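Local coordinates for protein copper-containing nitrite reductase (Hyphomicrobium denitrificans 1NES1, PDB 6TFO) that probably reduces nitrite to nitric oxide with electrons from cytochrome c, using copper centres in a chain of three cupredoxin-type domains, at residues 147-152 / 341-345; 61-65 / 107-111; 324-329 / 361-365; 257-263 / 276-282; 372-378 / 402-408. All blocks are in the same frame, centred on the assembly; numbering follows the deposited sequence.

Contact 1. Residues 147-152 / 341-345; sequences DITRDP and THPLY
Two aspartates grip the imidazole of His342, set between them with CG anti to the carbonyl carbon (chi1 -60°). NE2 of His342 donates to OD2 of Asp147 at 2.8 Å, nearly straight (168°) and close to the ring plane, on the syn side. ND1 of His342 donates to OD2 of Asp151, also 2.8 Å, but through the anti lone pair, the carboxylate standing almost upright to the ring. OD1 of Asp147 is taken by the backbone N of Thr149, an Asx turn, and OD1 of Asp151 by N of Ala153. The methyl CG2 of Thr149 touches CD2 of His342 at 3.4 Å, while OG1 of Thr149 is hydrogen-bonded to OG of Ser334 and O of Asn332. CG of Pro152 packs on CD1 of Leu344. A leucine in place of His342 would probably leave both carboxylates without their N-H partners. With both nitrogens donating between two acids, the imidazole is probably protonated, which would make this a charged tie between the interdomain linker and the C-terminal cupredoxin domain.

Contact 2. Residues 61-65 / 107-111; sequences VVHEG and ASKVG
Ala107 is the tight point of this contact. Its methyl CB sits 3.6 Å from CG2 of Val62, and its carbonyl takes the N-H of Gly65 in a short bond, N to O 2.6 Å and nearly straight at 165°. The amide does not lie in the plane of the carbonyl but comes in from above it, and the same oxygen also receives a CA-H contact from Glu64, whose CA is 3.4 Å away. In Val62 a chi1 of -53° leaves CG2, the branch that touches the alanine, between the backbone N and the carbonyl carbon, and Val68 and Val133 close round the same pair inside the domain. This is the N-terminal cupredoxin domain, the plastocyanin/azurin-like part of the chain: the end of strand 60-63 in one sheet meets the loop that carries the chain from strand 100-106 of the other sheet to strand 111-116, so the two layers of the sandwich are joined at their margin. Outward from there the packing thins. The extended side chain of Glu64 reaches over the loop and crosses Val110 at about a right angle, its OE1 3.6 Å from CG2 of Val110. Its other oxygen, OE2, lies 3.4 Å from the carbonyl O of Ser108, two acceptors with no bond between them. The CB of Ser108 points away from 61-65, and its OG is weakly bonded to O of Ile106.

Contact 3. Residues 324-329 / 361-365; sequences EKPEYF and PNFTS
Asn362 and Phe363 meet the 324-329 segment in the C-terminal cupredoxin domain, where the loop between strands 351-360 and 365-370 comes up against the chain leaving helix 318-323 through a Schellman motif at Glu324. Asn362 comes first: its amide lies stacked on the carboxylate of Glu324, the planes 5° apart, with CG of Asn362 3.8 Å from CG of Glu324. No hydrogen bond joins the two; OE2 of Glu324 makes a salt bridge with Arg423 of the second subunit, and ND2 of Asn362 bonds OG of Ser422 of the second subunit and OH of Tyr303 in its own chain. Phe363 follows, between three residues. With CG anti to the carbonyl carbon (chi1 -77°), its ring projects toward the strand and receives the edge of Phe329 on one face, a T-shaped pair with centroids 5.1 Å apart and planes at 86°. CE1 of Phe363 meets CD of Pro326 at 3.6 Å. Cutting Phe363 back to an alanine is likely to open a gap beside Pro326 and leave the edge of Phe329 without the ring face it meets. At the rim of the Phe363 ring, near its plane, the carbonyl O of Glu324 lies 3.4 Å from CZ.

Contact 4. Residues 257-263 / 276-282; sequences GIFVYHC and MYGLLLV. With CU (copper (II) ion), chain J; CU (copper (II) ion), chain K.
The antiparallel pair of neighbouring strands 257-262 and 277-282 carries ligands of both the type 1 and the catalytic type 2 copper of nitrite reductase. Gly257, Phe259 and Tyr261 form hydrogen-bonded pairs with Val282, Leu280 and Gly278. The Tyr261 ring folds back over Gly278, whose CA lies over its face 3.8 Å from the centroid; a CB on Gly278 would collide with the ring. OH of Tyr261 is hydrogen-bonded to O of Pro198. Past the strand end, N of Cys263 donates to O of Met276, bringing their CB atoms to 3.5 Å. In this cupredoxin site SG of Cys263, carried to the metal by lying anti to its backbone N (chi1 -175°), holds the type 1 copper at 2.1 Å and SD of Met276 at 2.5 Å, with His222 and His271 completing it. The preceding His262 points in a different direction and binds the second copper through NE2 at 2.0 Å, together with a water, His227 and His419 of the second subunit. ND1 of His262 donates to O of Cys263 at 172°, fixing the ring's rotation.

Contact 5. Residues 372-378 / 402-408; sequences EIFDHVY and TIVDFKL
Glu372 lays its side chain obliquely against Phe406, with CD 3.6 Å from CD2 of that ring, while its OE2 accepts the N-H of Ile373. The carbonyl of Ile373 then comes to CB of Phe406, and the side chain of Ile373 packs on His227 of the third subunit. Phe374 offers a ring face to Val404: CG1 stands over its centre, 3.8 Å from the centroid and only 9° off the normal, a CH-pi contact. The chain turns a corner at Asp375, and here Asp375 and His376 both face Asp405 in a classic beta bulge; their amides share the carbonyl O of Asp405 through two weak bonds. OD2 of Asp375 is met by the N-H of Lys407 from above the carboxylate plane, and it also accepts from a water. His376 reaches the side chain of Asp405, ND1 to OD1 2.6 Å, in the imidazole plane and on the syn lone pair. Asp405 can turn its carboxylate there because CG sits between the backbone N and the carbonyl carbon (chi1 57°). Val377 lies beside Val404, pointing the same way, with CG2 4.0 Å from CG1 of Val404. Last, Tyr378 donates its N-H to O of Ile403, and its carbonyl O accepts from OG1 of Thr402 at 2.7 Å, while its CD1 touches CG2 of Ile403. This is a bulged antiparallel pairing of strands 374-377 and 400-407, within one sheet of the C-terminal cupredoxin sandwich.

How the contacts relate
Contact 2 closes first along the chain, joining the two sheets of the N-terminal cupredoxin domain, and stands apart, its centre about 44 Å from that of contact 4. The linker that follows opens contact 1, which closes only at 341-345 and so ties the linker to the C-terminal domain. Contact 4, the copper-bearing strand pair of the middle domain, is nested within that long loop. Contact 3 opens before contact 1 closes and itself closes after it, so the two cross. Contact 5 comes last and shares a sheet with contact 3. Contacts 4 and 5 touch through CG2 of Ile258 and CG1 of Ile403, 3.9 Å apart, where the middle and C-terminal domains pack together. Contacts 3 and 4 both reach the second subunit.

Contact 1. Residues 147-152 / 341-345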
# COMPACT_ATOMS: atom_id res chain seq x y z
N ASP C 147 17.99 13.10 -36.23
CA ASP C 147 18.78 14.09 -35.45
C ASP C 147 18.00 15.41 -35.47
O ASP C 147 17.90 15.98 -36.57
CB ASP C 147 20.20 14.24 -36.00
CG ASP C 147 20.91 15.49 -35.52
OD1 ASP C 147 20.58 15.98 -34.43
OD2 ASP C 147 21.77 15.98 -36.25
N ILE C 148 17.45 15.85 -34.33
CA ILE C 148 16.62 17.09 -34.22
C ILE C 148 17.43 18.24 -33.59
O ILE C 148 16.86 19.34 -33.36
CB ILE C 148 15.30 16.81 -33.46
CG1 ILE C 148 15.50 16.09 -32.12
CG2 ILE C 148 14.35 16.05 -34.36
CD1 ILE C 148 16.15 16.91 -31.04
N THR C 149 18.72 18.03 -33.32
CA THR C 149 19.61 19.04 -32.72
C THR C 149 20.01 20.07 -33.79
O THR C 149 20.64 19.68 -34.80
CB THR C 149 20.84 18.38 -32.09
OG1 THR C 149 20.36 17.63 -30.97
CG2 THR C 149 21.91 19.37 -31.67
N ARG C 150 19.64 21.33 -33.57
CA ARG C 150 20.18 22.52 -34.29
C ARG C 150 21.69 22.65 -34.05
O ARG C 150 22.10 22.79 -32.88
CB ARG C 150 19.48 23.78 -33.79
CG ARG C 150 19.95 25.06 -34.47
CD ARG C 150 19.50 25.15 -35.90
NE ARG C 150 18.05 25.17 -36.00
CZ ARG C 150 17.38 25.02 -37.13
NH1 ARG C 150 18.03 24.83 -38.26
NH2 ARG C 150 16.06 25.05 -37.12
N ASP C 151 22.50 22.64 -35.10
CA ASP C 151 23.94 22.95 -34.94
C ASP C 151 24.02 24.37 -34.39
O ASP C 151 23.27 25.24 -34.83
CB ASP C 151 24.71 22.77 -36.25
CG ASP C 151 26.20 22.75 -35.99
OD1 ASP C 151 26.79 23.85 -35.85
OD2 ASP C 151 26.74 21.64 -35.82
N PRO C 152 24.89 24.67 -33.39
CA PRO C 152 24.95 26.02 -32.83
C PRO C 152 25.56 27.05 -33.81
O PRO C 152 25.39 28.23 -33.59
CB PRO C 152 25.80 25.81 -31.57
CG PRO C 152 26.71 24.65 -31.93
CD PRO C 152 25.84 23.74 -32.77
N THR C 341 27.18 15.43 -30.74
CA THR C 341 26.62 15.51 -32.11
C THR C 341 26.97 16.85 -32.78
O THR C 341 27.31 16.82 -33.97
CB THR C 341 25.12 15.19 -32.13
OG1 THR C 341 24.51 15.87 -31.04
CG2 THR C 341 24.84 13.71 -32.01
N HIS C 342 26.89 17.99 -32.08
CA HIS C 342 27.10 19.33 -32.68
C HIS C 342 27.78 20.27 -31.69
O HIS C 342 27.19 21.28 -31.29
CB HIS C 342 25.76 19.92 -33.14
CG HIS C 342 25.02 19.12 -34.15
ND1 HIS C 342 25.18 19.31 -35.50
CD2 HIS C 342 24.07 18.16 -34.03
CE1 HIS C 342 24.39 18.50 -36.16
NE2 HIS C 342 23.69 17.79 -35.28
N PRO C 343 29.02 20.01 -31.26
CA PRO C 343 29.70 20.92 -30.33
C PRO C 343 30.08 22.24 -31.03
O PRO C 343 29.97 22.32 -32.26
CB PRO C 343 30.92 20.13 -29.83
CG PRO C 343 31.17 19.10 -30.92
CD PRO C 343 29.83 18.84 -31.59
N LEU C 344 30.48 23.23 -30.22
CA LEU C 344 30.98 24.56 -30.66
C LEU C 344 32.49 24.44 -30.89
O LEU C 344 33.19 23.82 -30.03
CB LEU C 344 30.66 25.62 -29.60
CG LEU C 344 29.19 26.00 -29.44
CD1 LEU C 344 28.40 24.91 -28.74
CD2 LEU C 344 29.05 27.29 -28.67
N TYR C 345 32.98 25.01 -32.00
CA TYR C 345 34.41 25.10 -32.39
C TYR C 345 34.79 26.57 -32.61
O TYR C 345 34.02 27.32 -33.23
CB TYR C 345 34.67 24.25 -33.64
CG TYR C 345 34.44 22.78 -33.42
CD1 TYR C 345 35.37 21.99 -32.75
CD2 TYR C 345 33.26 22.17 -33.86
CE1 TYR C 345 35.15 20.64 -32.53
CE2 TYR C 345 33.03 20.82 -33.65
CZ TYR C 345 33.97 20.06 -32.99
OH TYR C 345 33.73 18.73 -32.79

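Contact 2. Residues 61-65 / 107-111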
# COMPACT_ATOMS: atom_id res chain seq x y z
N VAL C 61 30.85 -1.42 -17.19
CA VAL C 61 31.80 -1.38 -18.35
C VAL C 61 32.17 0.08 -18.64
O VAL C 61 31.27 0.89 -18.94
CB VAL C 61 31.24 -2.08 -19.60
CG1 VAL C 61 32.13 -1.83 -20.81
CG2 VAL C 61 31.05 -3.57 -19.36
N VAL C 62 33.46 0.37 -18.54
CA VAL C 62 34.05 1.71 -18.76
C VAL C 62 35.26 1.55 -19.68
O VAL C 62 35.85 0.46 -19.68
CB VAL C 62 34.42 2.43 -17.45
CG1 VAL C 62 33.24 2.49 -16.49
CG2 VAL C 62 35.64 1.84 -16.76
N HIS C 63 35.58 2.58 -20.45
CA HIS C 63 36.72 2.58 -21.41
C HIS C 63 37.91 3.31 -20.75
O HIS C 63 37.68 4.27 -19.98
CB HIS C 63 36.26 3.14 -22.75
CG HIS C 63 35.35 2.22 -23.50
ND1 HIS C 63 35.79 1.42 -24.53
CD2 HIS C 63 34.03 1.97 -23.37
CE1 HIS C 63 34.77 0.72 -25.00
NE2 HIS C 63 33.68 1.05 -24.31
N GLU C 64 39.12 2.81 -20.99
CA GLU C 64 40.39 3.35 -20.45
C GLU C 64 40.37 4.88 -20.49
O GLU C 64 40.00 5.44 -21.53
CB GLU C 64 41.58 2.81 -21.26
CG GLU C 64 42.93 3.24 -20.72
CD GLU C 64 44.08 2.35 -21.14
OE1 GLU C 64 44.03 1.84 -22.29
OE2 GLU C 64 44.98 2.11 -20.29
N GLY C 65 40.72 5.53 -19.39
CA GLY C 65 40.85 7.00 -19.32
C GLY C 65 39.52 7.70 -19.10
O GLY C 65 39.56 8.93 -18.92
N ALA C 107 39.35 5.97 -14.83
CA ALA C 107 39.57 4.55 -15.18
C ALA C 107 40.87 4.44 -15.99
O ALA C 107 40.80 4.17 -17.20
CB ALA C 107 38.36 4.02 -15.93
N SER C 108 42.01 4.64 -15.33
CA SER C 108 43.36 4.76 -15.93
C SER C 108 43.96 3.39 -16.24
O SER C 108 44.82 3.34 -17.14
CB SER C 108 44.26 5.56 -15.04
OG SER C 108 44.11 5.18 -13.69
N LYS C 109 43.54 2.32 -15.55
CA LYS C 109 44.09 0.95 -15.72
C LYS C 109 43.03 0.02 -16.32
O LYS C 109 41.94 -0.10 -15.72
CB LYS C 109 44.62 0.41 -14.38
CG LYS C 109 46.14 0.29 -14.31
CD LYS C 109 46.70 -0.88 -15.11
CE LYS C 109 46.55 -2.22 -14.42
NZ LYS C 109 47.35 -2.26 -13.17
N VAL C 110 43.34 -0.60 -17.47
CA VAL C 110 42.52 -1.65 -18.14
C VAL C 110 42.49 -2.89 -17.23
O VAL C 110 43.48 -3.11 -16.50
CB VAL C 110 43.05 -2.01 -19.54
CG1 VAL C 110 42.62 -3.40 -20.01
CG2 VAL C 110 42.64 -1.00 -20.59
N GLY C 111 41.40 -3.65 -17.28
CA GLY C 111 41.26 -4.92 -16.55
C GLY C 111 39.94 -5.02 -15.81
O GLY C 111 38.98 -4.26 -16.15

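Contact 3. Residues 324-329 / 361-365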
# COMPACT_ATOMS: atom_id res chain seq x y z
N GLU C 324 6.00 21.26 -13.09
CA GLU C 324 7.37 21.77 -13.33
C GLU C 324 8.38 20.79 -12.71
O GLU C 324 9.24 21.24 -11.92
CB GLU C 324 7.54 23.18 -12.75
CG GLU C 324 6.46 24.15 -13.21
CD GLU C 324 6.66 25.59 -12.80
OE1 GLU C 324 7.76 25.94 -12.36
OE2 GLU C 324 5.71 26.36 -12.91
N LYS C 325 8.27 19.51 -13.04
CA LYS C 325 9.19 18.44 -12.57
C LYS C 325 9.74 17.72 -13.79
O LYS C 325 9.38 16.59 -14.06
CB LYS C 325 8.49 17.44 -11.65
CG LYS C 325 7.58 17.98 -10.55
CD LYS C 325 7.95 17.62 -9.10
CE LYS C 325 8.73 18.72 -8.40
NZ LYS C 325 8.04 20.04 -8.49
N PRO C 326 10.62 18.35 -14.58
CA PRO C 326 11.12 17.73 -15.80
C PRO C 326 12.18 16.67 -15.51
O PRO C 326 12.71 16.62 -14.40
CB PRO C 326 11.76 18.91 -16.53
CG PRO C 326 12.29 19.76 -15.40
CD PRO C 326 11.21 19.68 -14.35
N GLU C 327 12.46 15.84 -16.51
CA GLU C 327 13.48 14.77 -16.43
C GLU C 327 14.70 15.18 -17.24
O GLU C 327 15.80 14.80 -16.86
CB GLU C 327 12.91 13.45 -16.95
CG GLU C 327 11.85 12.82 -16.04
CD GLU C 327 12.34 12.51 -14.64
OE1 GLU C 327 13.58 12.27 -14.46
OE2 GLU C 327 11.48 12.54 -13.75
N TYR C 328 14.47 15.90 -18.34
CA TYR C 328 15.54 16.34 -19.27
C TYR C 328 15.63 17.87 -19.27
O TYR C 328 14.60 18.56 -19.41
CB TYR C 328 15.28 15.78 -20.67
CG TYR C 328 15.37 14.28 -20.76
CD1 TYR C 328 14.31 13.47 -20.37
CD2 TYR C 328 16.50 13.67 -21.26
CE1 TYR C 328 14.38 12.09 -20.46
CE2 TYR C 328 16.60 12.29 -21.36
CZ TYR C 328 15.54 11.50 -20.95
OH TYR C 328 15.62 10.14 -21.06
N PHE C 329 16.86 18.37 -19.05
CA PHE C 329 17.29 19.77 -19.28
C PHE C 329 18.26 19.76 -20.46
O PHE C 329 19.34 19.12 -20.31
CB PHE C 329 17.96 20.32 -18.02
CG PHE C 329 17.02 20.79 -16.95
CD1 PHE C 329 16.46 22.05 -17.01
CD2 PHE C 329 16.67 19.96 -15.90
CE1 PHE C 329 15.59 22.49 -16.02
CE2 PHE C 329 15.79 20.40 -14.92
CZ PHE C 329 15.26 21.66 -14.98
N PRO C 361 9.65 25.17 -21.09
CA PRO C 361 8.79 26.32 -20.80
C PRO C 361 8.83 26.96 -19.41
O PRO C 361 8.16 27.95 -19.25
CB PRO C 361 7.39 25.71 -20.92
CG PRO C 361 7.57 24.30 -20.45
CD PRO C 361 8.90 23.91 -21.07
N ASN C 362 9.57 26.41 -18.44
CA ASN C 362 9.31 26.77 -17.02
C ASN C 362 10.53 27.33 -16.28
O ASN C 362 10.28 28.18 -15.42
CB ASN C 362 8.70 25.58 -16.29
CG ASN C 362 7.29 25.35 -16.75
OD1 ASN C 362 6.51 26.29 -16.84
ND2 ASN C 362 6.94 24.11 -17.04
N PHE C 363 11.76 26.88 -16.57
CA PHE C 363 12.95 27.11 -15.72
C PHE C 363 13.85 28.25 -16.26
O PHE C 363 14.18 28.28 -17.48
CB PHE C 363 13.73 25.81 -15.58
CG PHE C 363 13.10 24.84 -14.62
CD1 PHE C 363 12.01 24.08 -15.00
CD2 PHE C 363 13.56 24.74 -13.32
CE1 PHE C 363 11.41 23.23 -14.10
CE2 PHE C 363 12.95 23.88 -12.42
CZ PHE C 363 11.88 23.12 -12.82
N THR C 364 14.31 29.11 -15.34
CA THR C 364 15.30 30.20 -15.54
C THR C 364 16.71 29.60 -15.52
O THR C 364 17.06 28.90 -14.56
CB THR C 364 15.12 31.28 -14.46
OG1 THR C 364 13.82 31.85 -14.65
CG2 THR C 364 16.14 32.38 -14.53
N SER C 365 17.50 29.85 -16.56
CA SER C 365 18.88 29.34 -16.68
C SER C 365 19.85 30.31 -16.00
O SER C 365 19.70 31.53 -16.18
CB SER C 365 19.26 29.12 -18.10
OG SER C 365 20.56 28.57 -18.18

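Contact 4. Residues 257-263 / 276-282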
# COMPACT_ATOMS: atom_id res chain seq x y z
N GLY C 257 16.39 43.98 -30.67
CA GLY C 257 16.38 43.00 -29.58
C GLY C 257 16.64 41.59 -30.07
O GLY C 257 16.61 41.36 -31.30
N ILE C 258 16.95 40.70 -29.13
CA ILE C 258 17.11 39.24 -29.36
C ILE C 258 15.88 38.58 -28.72
O ILE C 258 15.72 38.60 -27.49
CB ILE C 258 18.49 38.75 -28.86
CG1 ILE C 258 18.67 37.25 -29.12
CG2 ILE C 258 18.76 39.13 -27.41
CD1 ILE C 258 18.62 36.88 -30.57
N PHE C 259 14.96 38.12 -29.56
CA PHE C 259 13.58 37.74 -29.15
C PHE C 259 13.42 36.22 -29.26
O PHE C 259 13.80 35.64 -30.30
CB PHE C 259 12.57 38.49 -30.02
CG PHE C 259 12.62 39.98 -29.84
CD1 PHE C 259 12.11 40.57 -28.69
CD2 PHE C 259 13.20 40.79 -30.80
CE1 PHE C 259 12.15 41.94 -28.51
CE2 PHE C 259 13.25 42.17 -30.62
CZ PHE C 259 12.73 42.74 -29.48
N VAL C 260 12.88 35.57 -28.23
CA VAL C 260 12.44 34.15 -28.41
C VAL C 260 11.11 34.22 -29.15
O VAL C 260 10.33 35.18 -28.90
CB VAL C 260 12.41 33.28 -27.13
CG1 VAL C 260 12.94 33.97 -25.89
CG2 VAL C 260 11.05 32.64 -26.90
N TYR C 261 10.95 33.36 -30.15
CA TYR C 261 9.63 33.01 -30.74
C TYR C 261 9.33 31.56 -30.35
O TYR C 261 10.29 30.78 -30.05
CB TYR C 261 9.62 33.26 -32.25
CG TYR C 261 10.43 32.29 -33.09
CD1 TYR C 261 11.77 32.52 -33.35
CD2 TYR C 261 9.85 31.16 -33.65
CE1 TYR C 261 12.52 31.64 -34.12
CE2 TYR C 261 10.58 30.28 -34.43
CZ TYR C 261 11.92 30.52 -34.68
OH TYR C 261 12.67 29.67 -35.45
N HIS C 262 8.04 31.23 -30.26
CA HIS C 262 7.52 29.90 -29.84
C HIS C 262 6.14 29.68 -30.45
O HIS C 262 5.46 30.68 -30.75
CB HIS C 262 7.52 29.74 -28.31
CG HIS C 262 6.74 30.76 -27.55
ND1 HIS C 262 5.35 30.74 -27.49
CD2 HIS C 262 7.14 31.81 -26.79
CE1 HIS C 262 4.92 31.75 -26.75
NE2 HIS C 262 6.02 32.43 -26.31
N CYS C 263 5.73 28.43 -30.58
CA CYS C 263 4.32 28.06 -30.87
C CYS C 263 3.42 28.62 -29.76
O CYS C 263 3.87 28.71 -28.60
CB CYS C 263 4.19 26.55 -30.99
SG CYS C 263 2.54 26.02 -31.50
N MET C 276 9.11 23.63 -29.81
CA MET C 276 8.66 24.71 -30.72
C MET C 276 9.08 26.07 -30.13
O MET C 276 8.22 26.85 -29.68
CB MET C 276 7.15 24.63 -30.99
CG MET C 276 6.74 23.27 -31.58
SD MET C 276 5.10 23.22 -32.40
CE MET C 276 5.55 23.95 -33.97
N TYR C 277 10.40 26.34 -30.17
CA TYR C 277 10.99 27.64 -29.78
C TYR C 277 12.23 27.94 -30.62
O TYR C 277 12.90 27.00 -31.09
CB TYR C 277 11.31 27.66 -28.28
CG TYR C 277 12.06 26.47 -27.73
CD1 TYR C 277 13.45 26.44 -27.70
CD2 TYR C 277 11.40 25.39 -27.15
CE1 TYR C 277 14.16 25.38 -27.15
CE2 TYR C 277 12.08 24.32 -26.59
CZ TYR C 277 13.47 24.32 -26.57
OH TYR C 277 14.16 23.28 -26.03
N GLY C 278 12.54 29.23 -30.79
CA GLY C 278 13.70 29.75 -31.54
C GLY C 278 13.97 31.21 -31.22
O GLY C 278 13.24 31.80 -30.37
N LEU C 279 14.97 31.79 -31.88
CA LEU C 279 15.38 33.21 -31.66
C LEU C 279 15.17 34.02 -32.95
O LEU C 279 15.47 33.49 -34.04
CB LEU C 279 16.85 33.24 -31.22
CG LEU C 279 17.13 32.84 -29.78
CD1 LEU C 279 18.62 32.98 -29.47
CD2 LEU C 279 16.32 33.66 -28.79
N LEU C 280 14.62 35.22 -32.79
CA LEU C 280 14.54 36.32 -33.79
C LEU C 280 15.45 37.46 -33.32
O LEU C 280 15.13 38.05 -32.25
CB LEU C 280 13.09 36.82 -33.90
CG LEU C 280 12.86 38.06 -34.75
CD1 LEU C 280 13.23 37.78 -36.21
CD2 LEU C 280 11.42 38.55 -34.62
N LEU C 281 16.54 37.72 -34.04
CA LEU C 281 17.39 38.94 -33.88
C LEU C 281 16.83 40.03 -34.79
O LEU C 281 16.84 39.82 -36.04
CB LEU C 281 18.85 38.64 -34.24
CG LEU C 281 19.83 39.80 -34.08
CD1 LEU C 281 19.89 40.30 -32.65
CD2 LEU C 281 21.22 39.38 -34.54
N VAL C 282 16.32 41.11 -34.20
CA VAL C 282 16.03 42.38 -34.91
C VAL C 282 17.25 43.29 -34.69
O VAL C 282 17.39 43.84 -33.59
CB VAL C 282 14.72 43.01 -34.42
CG1 VAL C 282 14.37 44.26 -35.20
CG2 VAL C 282 13.58 42.00 -34.53
CU CU J . 2.75 23.94 -31.93
CU CU K . 5.93 34.12 -25.28
O HOH W 1 3.96 34.62 -24.88

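Contact 5. Residues 372-378 / 402-408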
# COMPACT_ATOMS: atom_id res chain seq x y z
N GLU C 372 35.66 30.79 -18.69
CA GLU C 372 35.54 32.12 -19.34
C GLU C 372 34.70 33.06 -18.47
O GLU C 372 34.03 32.60 -17.51
CB GLU C 372 34.94 32.01 -20.74
CG GLU C 372 35.99 31.94 -21.85
CD GLU C 372 36.84 33.18 -22.04
OE1 GLU C 372 37.92 33.07 -22.67
OE2 GLU C 372 36.42 34.27 -21.55
N ILE C 373 34.82 34.36 -18.78
CA ILE C 373 34.06 35.49 -18.17
C ILE C 373 33.42 36.24 -19.33
O ILE C 373 34.07 36.34 -20.38
CB ILE C 373 34.96 36.39 -17.32
CG1 ILE C 373 35.88 35.54 -16.43
CG2 ILE C 373 34.11 37.38 -16.53
CD1 ILE C 373 36.82 36.30 -15.53
N PHE C 374 32.19 36.68 -19.16
CA PHE C 374 31.48 37.41 -20.23
C PHE C 374 32.02 38.84 -20.27
O PHE C 374 31.88 39.55 -19.26
CB PHE C 374 29.96 37.32 -20.00
CG PHE C 374 29.42 35.91 -20.01
CD1 PHE C 374 29.87 35.00 -20.94
CD2 PHE C 374 28.48 35.51 -19.09
CE1 PHE C 374 29.38 33.70 -20.96
CE2 PHE C 374 27.99 34.22 -19.10
CZ PHE C 374 28.45 33.31 -20.02
N ASP C 375 32.67 39.23 -21.37
CA ASP C 375 33.16 40.62 -21.55
C ASP C 375 31.93 41.51 -21.55
O ASP C 375 31.93 42.46 -20.77
CB ASP C 375 34.01 40.76 -22.81
CG ASP C 375 35.39 40.13 -22.68
OD1 ASP C 375 35.88 40.03 -21.57
OD2 ASP C 375 35.96 39.73 -23.71
N HIS C 376 30.90 41.15 -22.33
CA HIS C 376 29.61 41.89 -22.47
C HIS C 376 28.44 40.93 -22.26
O HIS C 376 28.49 39.82 -22.78
CB HIS C 376 29.53 42.60 -23.83
CG HIS C 376 30.67 43.53 -24.04
ND1 HIS C 376 31.80 43.17 -24.75
CD2 HIS C 376 30.88 44.78 -23.59
CE1 HIS C 376 32.65 44.16 -24.73
NE2 HIS C 376 32.10 45.17 -24.03
N VAL C 377 27.43 41.39 -21.53
CA VAL C 377 26.12 40.70 -21.31
C VAL C 377 25.02 41.70 -21.63
O VAL C 377 24.92 42.72 -20.94
CB VAL C 377 25.98 40.18 -19.87
CG1 VAL C 377 24.58 39.63 -19.61
CG2 VAL C 377 27.07 39.16 -19.52
N TYR C 378 24.19 41.39 -22.62
CA TYR C 378 23.06 42.27 -23.01
C TYR C 378 21.90 41.92 -22.07
O TYR C 378 21.18 40.96 -22.34
CB TYR C 378 22.82 42.13 -24.51
CG TYR C 378 23.91 42.72 -25.37
CD1 TYR C 378 25.19 42.17 -25.40
CD2 TYR C 378 23.70 43.87 -26.12
CE1 TYR C 378 26.20 42.71 -26.18
CE2 TYR C 378 24.69 44.42 -26.90
CZ TYR C 378 25.95 43.84 -26.94
OH TYR C 378 26.92 44.41 -27.70
N THR C 402 19.34 36.54 -24.23
CA THR C 402 20.46 37.47 -23.98
C THR C 402 21.50 37.26 -25.08
O THR C 402 21.33 36.34 -25.93
CB THR C 402 21.07 37.29 -22.58
OG1 THR C 402 21.93 38.40 -22.31
CG2 THR C 402 21.88 36.03 -22.43
N ILE C 403 22.50 38.13 -25.07
CA ILE C 403 23.72 38.04 -25.89
C ILE C 403 24.89 38.13 -24.92
O ILE C 403 24.85 39.02 -24.06
CB ILE C 403 23.74 39.16 -26.94
CG1 ILE C 403 22.60 38.99 -27.94
CG2 ILE C 403 25.10 39.24 -27.61
CD1 ILE C 403 22.35 40.21 -28.80
N VAL C 404 25.84 37.22 -25.03
CA VAL C 404 27.13 37.32 -24.30
C VAL C 404 28.22 37.28 -25.37
O VAL C 404 28.03 36.60 -26.39
CB VAL C 404 27.31 36.20 -23.26
CG1 VAL C 404 26.23 36.26 -22.19
CG2 VAL C 404 27.36 34.83 -23.91
N ASP C 405 29.31 38.01 -25.15
CA ASP C 405 30.55 37.86 -25.95
C ASP C 405 31.74 37.82 -24.99
O ASP C 405 31.63 38.28 -23.84
CB ASP C 405 30.64 38.92 -27.05
CG ASP C 405 30.58 40.37 -26.58
OD1 ASP C 405 31.52 40.80 -25.84
OD2 ASP C 405 29.60 41.06 -26.99
N PHE C 406 32.83 37.25 -25.46
CA PHE C 406 34.12 37.18 -24.74
C PHE C 406 35.21 36.91 -25.79
O PHE C 406 34.88 36.45 -26.91
CB PHE C 406 34.04 36.11 -23.65
CG PHE C 406 33.54 34.78 -24.14
CD1 PHE C 406 32.18 34.51 -24.19
CD2 PHE C 406 34.42 33.81 -24.59
CE1 PHE C 406 31.71 33.30 -24.66
CE2 PHE C 406 33.95 32.60 -25.08
CZ PHE C 406 32.60 32.35 -25.11
N LYS C 407 36.45 37.25 -25.45
CA LYS C 407 37.63 36.95 -26.29
C LYS C 407 38.23 35.66 -25.76
O LYS C 407 38.42 35.54 -24.53
CB LYS C 407 38.70 38.05 -26.30
CG LYS C 407 39.62 38.00 -27.51
CD LYS C 407 40.91 38.75 -27.37
CE LYS C 407 41.61 38.93 -28.70
NZ LYS C 407 42.55 40.08 -28.69
N LEU C 408 38.49 34.74 -26.68
CA LEU C 408 39.24 33.51 -26.39
C LEU C 408 40.70 33.90 -26.30
O LEU C 408 41.38 33.92 -27.34
CB LEU C 408 38.94 32.49 -27.48
CG LEU C 408 37.51 31.98 -27.48
CD1 LEU C 408 37.26 31.06 -28.67
CD2 LEU C 408 37.20 31.27 -26.17
O HOH W 2 34.97 41.12 -25.80